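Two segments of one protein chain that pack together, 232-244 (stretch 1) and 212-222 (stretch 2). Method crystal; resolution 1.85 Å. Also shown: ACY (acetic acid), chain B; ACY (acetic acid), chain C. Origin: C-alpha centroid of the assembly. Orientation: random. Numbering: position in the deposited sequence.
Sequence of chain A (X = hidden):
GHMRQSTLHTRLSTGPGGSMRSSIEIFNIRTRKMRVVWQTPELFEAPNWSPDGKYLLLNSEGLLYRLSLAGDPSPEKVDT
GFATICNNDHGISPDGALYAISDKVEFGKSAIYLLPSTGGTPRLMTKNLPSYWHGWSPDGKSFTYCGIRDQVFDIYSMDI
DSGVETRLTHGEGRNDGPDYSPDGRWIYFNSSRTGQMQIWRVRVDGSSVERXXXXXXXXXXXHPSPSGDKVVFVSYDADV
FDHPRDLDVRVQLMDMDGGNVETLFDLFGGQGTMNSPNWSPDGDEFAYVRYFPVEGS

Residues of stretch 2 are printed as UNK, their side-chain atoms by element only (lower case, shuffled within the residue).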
ATOM      1  N   VAL A 232       0.491 -10.948  -0.667  1.00 34.87           N
ATOM      2  CA  VAL A 232       0.654 -10.594  -2.091  1.00 34.99           C
ATOM      3  C   VAL A 232       1.725  -9.486  -2.185  1.00 35.01           C
ATOM      4  O   VAL A 232       1.877  -8.669  -1.266  1.00 35.15           O
ATOM      5  CB  VAL A 232      -0.727 -10.142  -2.726  1.00 35.27           C
ATOM      6  CG1 VAL A 232      -1.189  -8.830  -2.147  1.00 34.78           C
ATOM      7  CG2 VAL A 232      -0.654 -10.045  -4.250  1.00 35.69           C
ATOM      8  N   PHE A 233       2.472  -9.451  -3.281  1.00 34.26           N
ATOM      9  CA  PHE A 233       3.546  -8.481  -3.423  1.00 34.40           C
ATOM     10  C   PHE A 233       3.957  -8.463  -4.890  1.00 34.31           C
ATOM     11  O   PHE A 233       3.458  -9.272  -5.674  1.00 33.18           O
ATOM     12  CB  PHE A 233       4.733  -8.772  -2.468  1.00 34.53           C
ATOM     13  CG  PHE A 233       5.468 -10.074  -2.749  1.00 35.14           C
ATOM     14  CD1 PHE A 233       4.980 -11.267  -2.258  1.00 35.43           C
ATOM     15  CD2 PHE A 233       6.680 -10.078  -3.430  1.00 34.83           C
ATOM     16  CE1 PHE A 233       5.667 -12.469  -2.487  1.00 34.70           C
ATOM     17  CE2 PHE A 233       7.362 -11.290  -3.691  1.00 33.24           C
ATOM     18  CZ  PHE A 233       6.847 -12.462  -3.220  1.00 32.66           C
ATOM     19  N   VAL A 234       4.782  -7.491  -5.270  1.00 34.14           N
ATOM     20  CA  VAL A 234       5.276  -7.386  -6.647  1.00 34.50           C
ATOM     21  C   VAL A 234       6.773  -7.700  -6.678  1.00 35.00           C
ATOM     22  O   VAL A 234       7.501  -7.235  -5.812  1.00 35.38           O
ATOM     23  CB  VAL A 234       5.090  -5.975  -7.177  1.00 35.58           C
ATOM     24  CG1 VAL A 234       5.774  -5.785  -8.535  1.00 31.64           C
ATOM     25  CG2 VAL A 234       3.592  -5.621  -7.283  1.00 34.28           C
ATOM     26  N   SER A 235       7.230  -8.432  -7.693  1.00 35.11           N
ATOM     27  CA  SER A 235       8.664  -8.698  -7.930  1.00 36.02           C
ATOM     28  C   SER A 235       9.130  -8.010  -9.214  1.00 35.44           C
ATOM     29  O   SER A 235       8.612  -8.300 -10.297  1.00 35.05           O
ATOM     30  CB  SER A 235       8.936 -10.201  -8.070  1.00 36.77           C
ATOM     31  OG  SER A 235       8.959 -10.834  -6.793  1.00 39.81           O
ATOM     32  N   TYR A 236      10.087  -7.086  -9.095  1.00 35.11           N
ATOM     33  CA  TYR A 236      10.712  -6.472 -10.259  1.00 35.78           C
ATOM     34  C   TYR A 236      11.909  -7.321 -10.642  1.00 36.78           C
ATOM     35  O   TYR A 236      12.394  -8.072  -9.806  1.00 36.89           O
ATOM     36  CB  TYR A 236      11.276  -5.133  -9.881  1.00 35.64           C
ATOM     37  CG  TYR A 236      10.297  -3.999  -9.699  1.00 33.93           C
ATOM     38  CD1 TYR A 236       9.976  -3.148 -10.765  1.00 34.22           C
ATOM     39  CD2 TYR A 236       9.744  -3.750  -8.474  1.00 35.20           C
ATOM     40  CE1 TYR A 236       9.101  -2.053 -10.580  1.00 31.86           C
ATOM     41  CE2 TYR A 236       8.865  -2.671  -8.287  1.00 34.09           C
ATOM     42  CZ  TYR A 236       8.563  -1.826  -9.360  1.00 35.69           C
ATOM     43  OH  TYR A 236       7.703  -0.720  -9.181  1.00 36.02           O
ATOM     44  N   ASP A 237      12.419  -7.188 -11.866  1.00 38.76           N
ATOM     45  CA  ASP A 237      13.726  -7.767 -12.169  1.00 40.53           C
ATOM     46  C   ASP A 237      14.792  -7.209 -11.210  1.00 41.24           C
ATOM     47  O   ASP A 237      14.664  -6.096 -10.680  1.00 42.12           O
ATOM     48  CB  ASP A 237      14.129  -7.550 -13.638  1.00 40.90           C
ATOM     49  CG  ASP A 237      13.165  -8.217 -14.632  1.00 42.47           C
ATOM     50  OD1 ASP A 237      12.322  -9.072 -14.237  1.00 42.84           O
ATOM     51  OD2 ASP A 237      13.246  -7.863 -15.830  1.00 44.65           O
ATOM     52  N   ALA A 238      15.795  -8.030 -10.950  1.00 42.64           N
ATOM     53  CA  ALA A 238      16.889  -7.742 -10.016  1.00 43.90           C
ATOM     54  C   ALA A 238      17.691  -6.506 -10.402  1.00 44.62           C
ATOM     55  O   ALA A 238      18.092  -5.731  -9.530  1.00 44.99           O
ATOM     56  CB  ALA A 238      17.826  -8.952  -9.946  1.00 44.16           C
ATOM     57  N   ASP A 239      17.933  -6.331 -11.703  1.00 45.34           N
ATOM     58  CA  ASP A 239      18.656  -5.147 -12.200  1.00 46.04           C
ATOM     59  C   ASP A 239      17.882  -3.821 -12.166  1.00 45.37           C
ATOM     60  O   ASP A 239      18.350  -2.819 -12.697  1.00 46.12           O
ATOM     61  CB  ASP A 239      19.212  -5.404 -13.611  1.00 46.68           C
ATOM     62  CG  ASP A 239      18.116  -5.631 -14.665  1.00 49.55           C
ATOM     63  OD1 ASP A 239      16.903  -5.504 -14.367  1.00 52.13           O
ATOM     64  OD2 ASP A 239      18.480  -5.952 -15.816  1.00 53.58           O
ATOM     65  N   VAL A 240      16.695  -3.819 -11.566  1.00 44.29           N
ATOM     66  CA  VAL A 240      15.891  -2.615 -11.454  1.00 42.73           C
ATOM     67  C   VAL A 240      16.276  -1.901 -10.161  1.00 43.54           C
ATOM     68  O   VAL A 240      16.541  -2.558  -9.148  1.00 43.63           O
ATOM     69  CB  VAL A 240      14.351  -2.960 -11.432  1.00 42.80           C
ATOM     70  CG1 VAL A 240      13.528  -1.764 -11.091  1.00 40.29           C
ATOM     71  CG2 VAL A 240      13.898  -3.535 -12.766  1.00 41.59           C
ATOM     72  N   PHE A 241      16.279  -0.565 -10.182  1.00 43.40           N
ATOM     73  CA  PHE A 241      16.605   0.227  -9.005  1.00 43.29           C
ATOM     74  C   PHE A 241      15.360   0.914  -8.514  1.00 43.38           C
ATOM     75  O   PHE A 241      14.629   1.519  -9.290  1.00 43.75           O
ATOM     76  CB  PHE A 241      17.724   1.271  -9.274  1.00 43.76           C
ATOM     77  CG  PHE A 241      18.130   2.045  -8.043  1.00 44.43           C
ATOM     78  CD1 PHE A 241      19.039   1.509  -7.136  1.00 45.01           C
ATOM     79  CD2 PHE A 241      17.546   3.286  -7.750  1.00 46.04           C
ATOM     80  CE1 PHE A 241      19.381   2.203  -5.965  1.00 46.09           C
ATOM     81  CE2 PHE A 241      17.887   3.989  -6.590  1.00 46.88           C
ATOM     82  CZ  PHE A 241      18.809   3.436  -5.694  1.00 47.11           C
ATOM     83  N   ASP A 242      15.123   0.822  -7.218  1.00 42.74           N
ATOM     84  CA  ASP A 242      13.956   1.440  -6.611  1.00 43.22           C
ATOM     85  C   ASP A 242      12.654   0.794  -7.163  1.00 42.13           C
ATOM     86  O   ASP A 242      12.643  -0.395  -7.478  1.00 41.90           O
ATOM     87  CB  ASP A 242      13.994   2.931  -6.876  1.00 43.69           C
ATOM     88  CG  ASP A 242      13.648   3.736  -5.676  1.00 48.76           C
ATOM     89  OD1 ASP A 242      13.150   3.173  -4.682  1.00 55.35           O
ATOM     90  OD2 ASP A 242      13.903   4.952  -5.699  1.00 55.82           O
ATOM     91  N   HIS A 243      11.577   1.572  -7.279  1.00 41.14           N
ATOM     92  CA  HIS A 243      10.269   1.030  -7.719  1.00 40.59           C
ATOM     93  C   HIS A 243       9.583   1.883  -8.816  1.00 39.49           C
ATOM     94  O   HIS A 243       8.608   2.595  -8.559  1.00 39.84           O
ATOM     95  CB  HIS A 243       9.340   0.871  -6.523  1.00 40.35           C
ATOM     96  CG  HIS A 243       9.163   2.117  -5.707  1.00 41.77           C
ATOM     97  ND1 HIS A 243       7.940   2.728  -5.537  1.00 44.15           N
ATOM     98  CD2 HIS A 243      10.043   2.846  -4.983  1.00 44.25           C
ATOM     99  CE1 HIS A 243       8.071   3.779  -4.747  1.00 43.68           C
ATOM    100  NE2 HIS A 243       9.335   3.869  -4.390  1.00 46.98           N
ATOM    101  N   PRO A 244      10.109   1.825 -10.025  1.00 39.16           N
ATOM    102  CA  PRO A 244       9.629   2.633 -11.139  1.00 39.31           C
ATOM    103  C   PRO A 244       8.233   2.232 -11.681  1.00 39.38           C
ATOM    104  O   PRO A 244       7.685   1.165 -11.331  1.00 39.46           O
ATOM    105  CB  PRO A 244      10.672   2.345 -12.231  1.00 38.92           C
ATOM    106  CG  PRO A 244      11.841   1.786 -11.507  1.00 39.62           C
ATOM    107  CD  PRO A 244      11.229   0.972 -10.444  1.00 38.72           C
ATOM    108  N   UNK A 212      11.853 -12.700   5.034  1.00 35.02           N
ATOM    109  CA  UNK A 212      10.746 -13.496   4.500  1.00 34.19           C
ATOM    110  C   UNK A 212      10.906 -13.936   3.051  1.00 34.45           C
ATOM    111  O   UNK A 212      10.506 -15.056   2.720  1.00 35.27           O
ATOM    112  c   UNK A 212       9.124 -12.534   6.165  1.00 33.29           C
ATOM    113  c   UNK A 212       8.849 -13.772   7.006  1.00 34.37           C
ATOM    114  c   UNK A 212       8.286 -13.530   3.921  1.00 32.62           C
ATOM    115  c   UNK A 212       9.401 -12.773   4.669  1.00 33.81           C
ATOM    116  N   UNK A 213      11.456 -13.085   2.183  1.00 34.63           N
ATOM    117  CA  UNK A 213      11.855 -13.570   0.844  1.00 35.22           C
ATOM    118  C   UNK A 213      13.372 -13.641   0.693  1.00 35.42           C
ATOM    119  O   UNK A 213      14.116 -12.863   1.296  1.00 34.84           O
ATOM    120  c   UNK A 213      11.252 -12.748  -0.318  1.00 35.33           C
ATOM    121  c   UNK A 213       9.748 -12.775  -0.271  1.00 36.58           C
ATOM    122  o   UNK A 213      11.704 -11.383  -0.251  1.00 37.07           O
ATOM    123  N   UNK A 214      13.822 -14.601  -0.120  1.00 34.93           N
ATOM    124  CA  UNK A 214      15.210 -14.736  -0.484  1.00 36.32           C
ATOM    125  C   UNK A 214      15.111 -15.090  -1.959  1.00 36.40           C
ATOM    126  O   UNK A 214      14.972 -16.257  -2.296  1.00 36.39           O
ATOM    127  c   UNK A 214      15.820 -15.883   0.306  1.00 36.49           C
ATOM    128  o   UNK A 214      17.897 -15.411  -0.786  1.00 37.28           O
ATOM    129  c   UNK A 214      17.327 -15.946   0.192  1.00 37.81           C
ATOM    130  o   UNK A 214      17.942 -16.539   1.099  1.00 41.93           O
ATOM    131  N   UNK A 215      15.069 -14.067  -2.817  1.00 36.22           N
ATOM    132  CA  UNK A 215      14.745 -14.258  -4.234  1.00 36.46           C
ATOM    133  C   UNK A 215      15.790 -13.619  -5.118  1.00 36.46           C
ATOM    134  O   UNK A 215      16.639 -12.864  -4.632  1.00 36.45           O
ATOM    135  c   UNK A 215      13.375 -13.658  -4.579  1.00 36.44           C
ATOM    136  o   UNK A 215      13.276 -12.291  -4.170  1.00 38.17           O
ATOM    137  N   UNK A 216      15.718 -13.924  -6.414  1.00 35.18           N
ATOM    138  CA  UNK A 216      16.462 -13.190  -7.421  1.00 35.30           C
ATOM    139  C   UNK A 216      15.748 -11.910  -7.876  1.00 35.12           C
ATOM    140  O   UNK A 216      16.043 -11.387  -8.944  1.00 36.67           O
ATOM    141  c   UNK A 216      16.737 -14.088  -8.641  1.00 34.25           C
ATOM    142  N   UNK A 217      14.832 -11.383  -7.079  1.00 35.12           N
ATOM    143  CA  UNK A 217      14.083 -10.199  -7.521  1.00 35.37           C
ATOM    144  C   UNK A 217      14.150  -9.112  -6.482  1.00 34.42           C
ATOM    145  O   UNK A 217      14.642  -9.346  -5.385  1.00 33.74           O
ATOM    146  o   UNK A 217      11.884 -14.574 -11.679  1.00 43.03           O
ATOM    147  c   UNK A 217      12.400 -11.611  -8.787  1.00 38.64           C
ATOM    148  c   UNK A 217      12.038 -13.596 -10.712  1.00 41.89           C
ATOM    149  c   UNK A 217      11.824 -12.831  -8.443  1.00 41.21           C
ATOM    150  c   UNK A 217      12.619 -12.390 -11.064  1.00 42.02           C
ATOM    151  c   UNK A 217      12.795 -11.409 -10.113  1.00 37.09           C
ATOM    152  c   UNK A 217      12.607 -10.539  -7.748  1.00 36.72           C
ATOM    153  c   UNK A 217      11.636 -13.834  -9.406  1.00 41.10           C
ATOM    154  N   UNK A 218      13.683  -7.919  -6.851  1.00 33.37           N
ATOM    155  CA  UNK A 218      13.380  -6.867  -5.869  1.00 33.06           C
ATOM    156  C   UNK A 218      11.889  -6.922  -5.543  1.00 33.58           C
ATOM    157  O   UNK A 218      11.041  -6.741  -6.422  1.00 33.14           O
ATOM    158  N   UNK A 219      11.575  -7.134  -4.266  1.00 33.00           N
ATOM    159  CA  UNK A 219      10.249  -7.554  -3.854  1.00 32.24           C
ATOM    160  C   UNK A 219       9.727  -6.345  -3.147  1.00 32.12           C
ATOM    161  O   UNK A 219      10.432  -5.774  -2.307  1.00 31.24           O
ATOM    162  o   UNK A 219      11.432 -10.936  -2.972  1.00 32.92           O
ATOM    163  o   UNK A 219      10.577 -10.183  -4.829  1.00 31.93           O
ATOM    164  c   UNK A 219      10.838 -10.049  -3.624  1.00 34.31           C
ATOM    165  c   UNK A 219      10.361  -8.776  -2.911  1.00 32.38           C
ATOM    166  N   UNK A 220       8.496  -5.929  -3.483  1.00 32.45           N
ATOM    167  CA  UNK A 220       8.011  -4.631  -3.074  1.00 32.83           C
ATOM    168  C   UNK A 220       6.537  -4.739  -2.676  1.00 33.70           C
ATOM    169  O   UNK A 220       5.829  -5.667  -3.088  1.00 34.97           O
ATOM    170  c   UNK A 220      10.606  -3.512  -5.132  1.00 33.66           C
ATOM    171  c   UNK A 220       8.138  -3.665  -4.269  1.00 33.02           C
ATOM    172  c   UNK A 220       9.524  -3.021  -4.440  1.00 32.88           C
ATOM    173  c   UNK A 220      11.267   0.527  -3.099  1.00 35.16           C
ATOM    174  n   UNK A 220      11.671  -2.608  -5.044  1.00 33.38           N
ATOM    175  c   UNK A 220       9.920  -1.771  -3.897  1.00 33.00           C
ATOM    176  c   UNK A 220      11.942  -0.387  -3.870  1.00 34.03           C
ATOM    177  c   UNK A 220      11.250  -1.540  -4.268  1.00 35.53           C
ATOM    178  c   UNK A 220       9.260  -0.815  -3.088  1.00 35.06           C
ATOM    179  c   UNK A 220       9.953   0.314  -2.697  1.00 34.53           C
ATOM    180  N   UNK A 221       6.057  -3.790  -1.897  1.00 36.09           N
ATOM    181  CA  UNK A 221       4.637  -3.715  -1.612  1.00 35.73           C
ATOM    182  C   UNK A 221       4.003  -4.966  -0.964  1.00 36.94           C
ATOM    183  O   UNK A 221       2.959  -5.435  -1.443  1.00 38.63           O
ATOM    184  c   UNK A 221       4.534  -2.401  -3.820  1.00 38.05           C
ATOM    185  c   UNK A 221       4.877  -1.094  -3.402  1.00 36.05           C
ATOM    186  c   UNK A 221       5.573  -0.219  -4.268  1.00 36.86           C
ATOM    187  c   UNK A 221       4.838  -2.802  -5.122  1.00 38.13           C
ATOM    188  c   UNK A 221       5.888  -0.640  -5.584  1.00 36.56           C
ATOM    189  c   UNK A 221       3.832  -3.354  -2.888  1.00 36.70           C
ATOM    190  c   UNK A 221       5.520  -1.931  -6.009  1.00 39.95           C
ATOM    191  N   UNK A 222       4.583  -5.498   0.137  1.00 37.37           N
ATOM    192  CA  UNK A 222       3.882  -6.620   0.812  1.00 37.39           C
ATOM    193  C   UNK A 222       2.553  -6.230   1.470  1.00 38.54           C
ATOM    194  O   UNK A 222       2.475  -5.223   2.223  1.00 38.74           O
ATOM    195  c   UNK A 222       5.774  -5.882   2.141  1.00 35.79           C
ATOM    196  c   UNK A 222       4.930  -7.117   1.835  1.00 38.02           C
ATOM    197  c   UNK A 222       5.872  -5.180   0.796  1.00 36.31           C
TER
HETATM  198  C   ACY B 401      16.606  -0.549  -4.268  1.00 74.07           C
HETATM  199  O   ACY B 401      16.053   0.420  -3.687  1.00 74.01           O
HETATM  200  OXT ACY B 401      16.482  -0.807  -5.484  1.00 73.73           O
HETATM  201  CH3 ACY B 401      17.476  -1.471  -3.464  1.00 73.93           C
HETATM  202  C   ACY C 402       9.270   5.873  -0.915  1.00 55.15           C
HETATM  203  O   ACY C 402       8.179   6.340  -1.320  1.00 55.45           O
HETATM  204  OXT ACY C 402       9.948   5.027  -1.520  1.00 55.39           O
HETATM  205  CH3 ACY C 402       9.819   6.333   0.389  1.00 55.13           C
HETATM  206  O   HOH W   1      13.930  -2.629  -6.678  1.00 37.11           O

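Position 212 carries four side-chain carbons, forked at the first, with one arm two carbons long. It makes no contact with stretch 1, and the branching gives Ile-212. Position 213 has one carbon bearing an oxygen and a carbon, the pattern of threonine; the methyl CG2 of Thr-213 lies 4.1 Å from Phe-233 CZ. At 214 two carbons, the second carrying two oxygens, fit a carboxylate pointing clear of the contact: Asp-214. Position 215 has a carbon followed by an oxygen, hence Ser-215, which touches nothing on stretch 1.

A lone carbon at 216 marks Ala-216, whose backbone O is 3.2 Å from Ala-238 CB. At 217 one carbon leads to a six-carbon ring bearing an oxygen. Its CB comes within 3.2 Å of Tyr-236 O and 3.7 Å of Ser-235 CB, and the ring presents its edge to the CA of Asp-237. The residue is Tyr-217; its N makes a weak hydrogen bond of 3.4 Å to Ser-215 OG. Position 218 has no side-chain atoms and is Gly-218. Its backbone pairs with Tyr-236 in both directions, Tyr-236 N to Gly-218 O at 2.9 Å and Gly-218 N to Tyr-236 O at 3.2 Å.

Two carbons at 219, the second carrying two oxygens, again indicate aspartate. One oxygen, OD1 of Asp-219, accepts a 2.6 Å hydrogen bond from Ser-235 OG and lies at the ring edge of Phe-233, 3.6 Å from CE2. The other, OD2, accepts from Thr-213 OG1 at 2.8 Å and Ser-215 OG at 2.6 Å, so the carboxylate ties the preceding loop to the strand pair.

At 220 one carbon precedes fused five- and six-membered rings holding eight carbons and one nitrogen, which identifies Trp-220. The six-membered ring forms an offset stack with His-243 (centroids 4.3 Å apart, planes at 29°), while Tyr-236 turns its edge toward the face of the five-membered ring at 80°. The indole NE1 is 3.4 Å from Asp-242 O, but the angle is poor; instead a water bridges them, 2.8 Å from Trp-220 NE1 and 2.7 Å from Asp-242 O.

Position 221 has one carbon and a six-carbon ring without oxygen: Phe-221. Its CD2 is 3.8 Å from Val-234 CG2, and its CZ is 3.9 Å from His-243 CB. At 222 three carbons close a ring onto the backbone N, giving Pro-222, whose CA lies 3.5 Å from Val-232 O.

The contact rests on two antiparallel strands, their directions 150° apart. Val-234 and Trp-220 form a second hydrogen-bonded pair, with Trp-220 N to Val-234 O at 2.8 Å and Val-234 N to Trp-220 O at 3.0 Å. Ser-235 and Asp-219 project from one sheet face; Val-234, Tyr-236 and Trp-220 project from the other. Beyond the turn from Asp-237 to Val-240, stretch 1 brings His-243 over the indole, so Trp-220 meets both the strand and the returning loop.

Stretch 2 212-222: ITDSAYGDWFP
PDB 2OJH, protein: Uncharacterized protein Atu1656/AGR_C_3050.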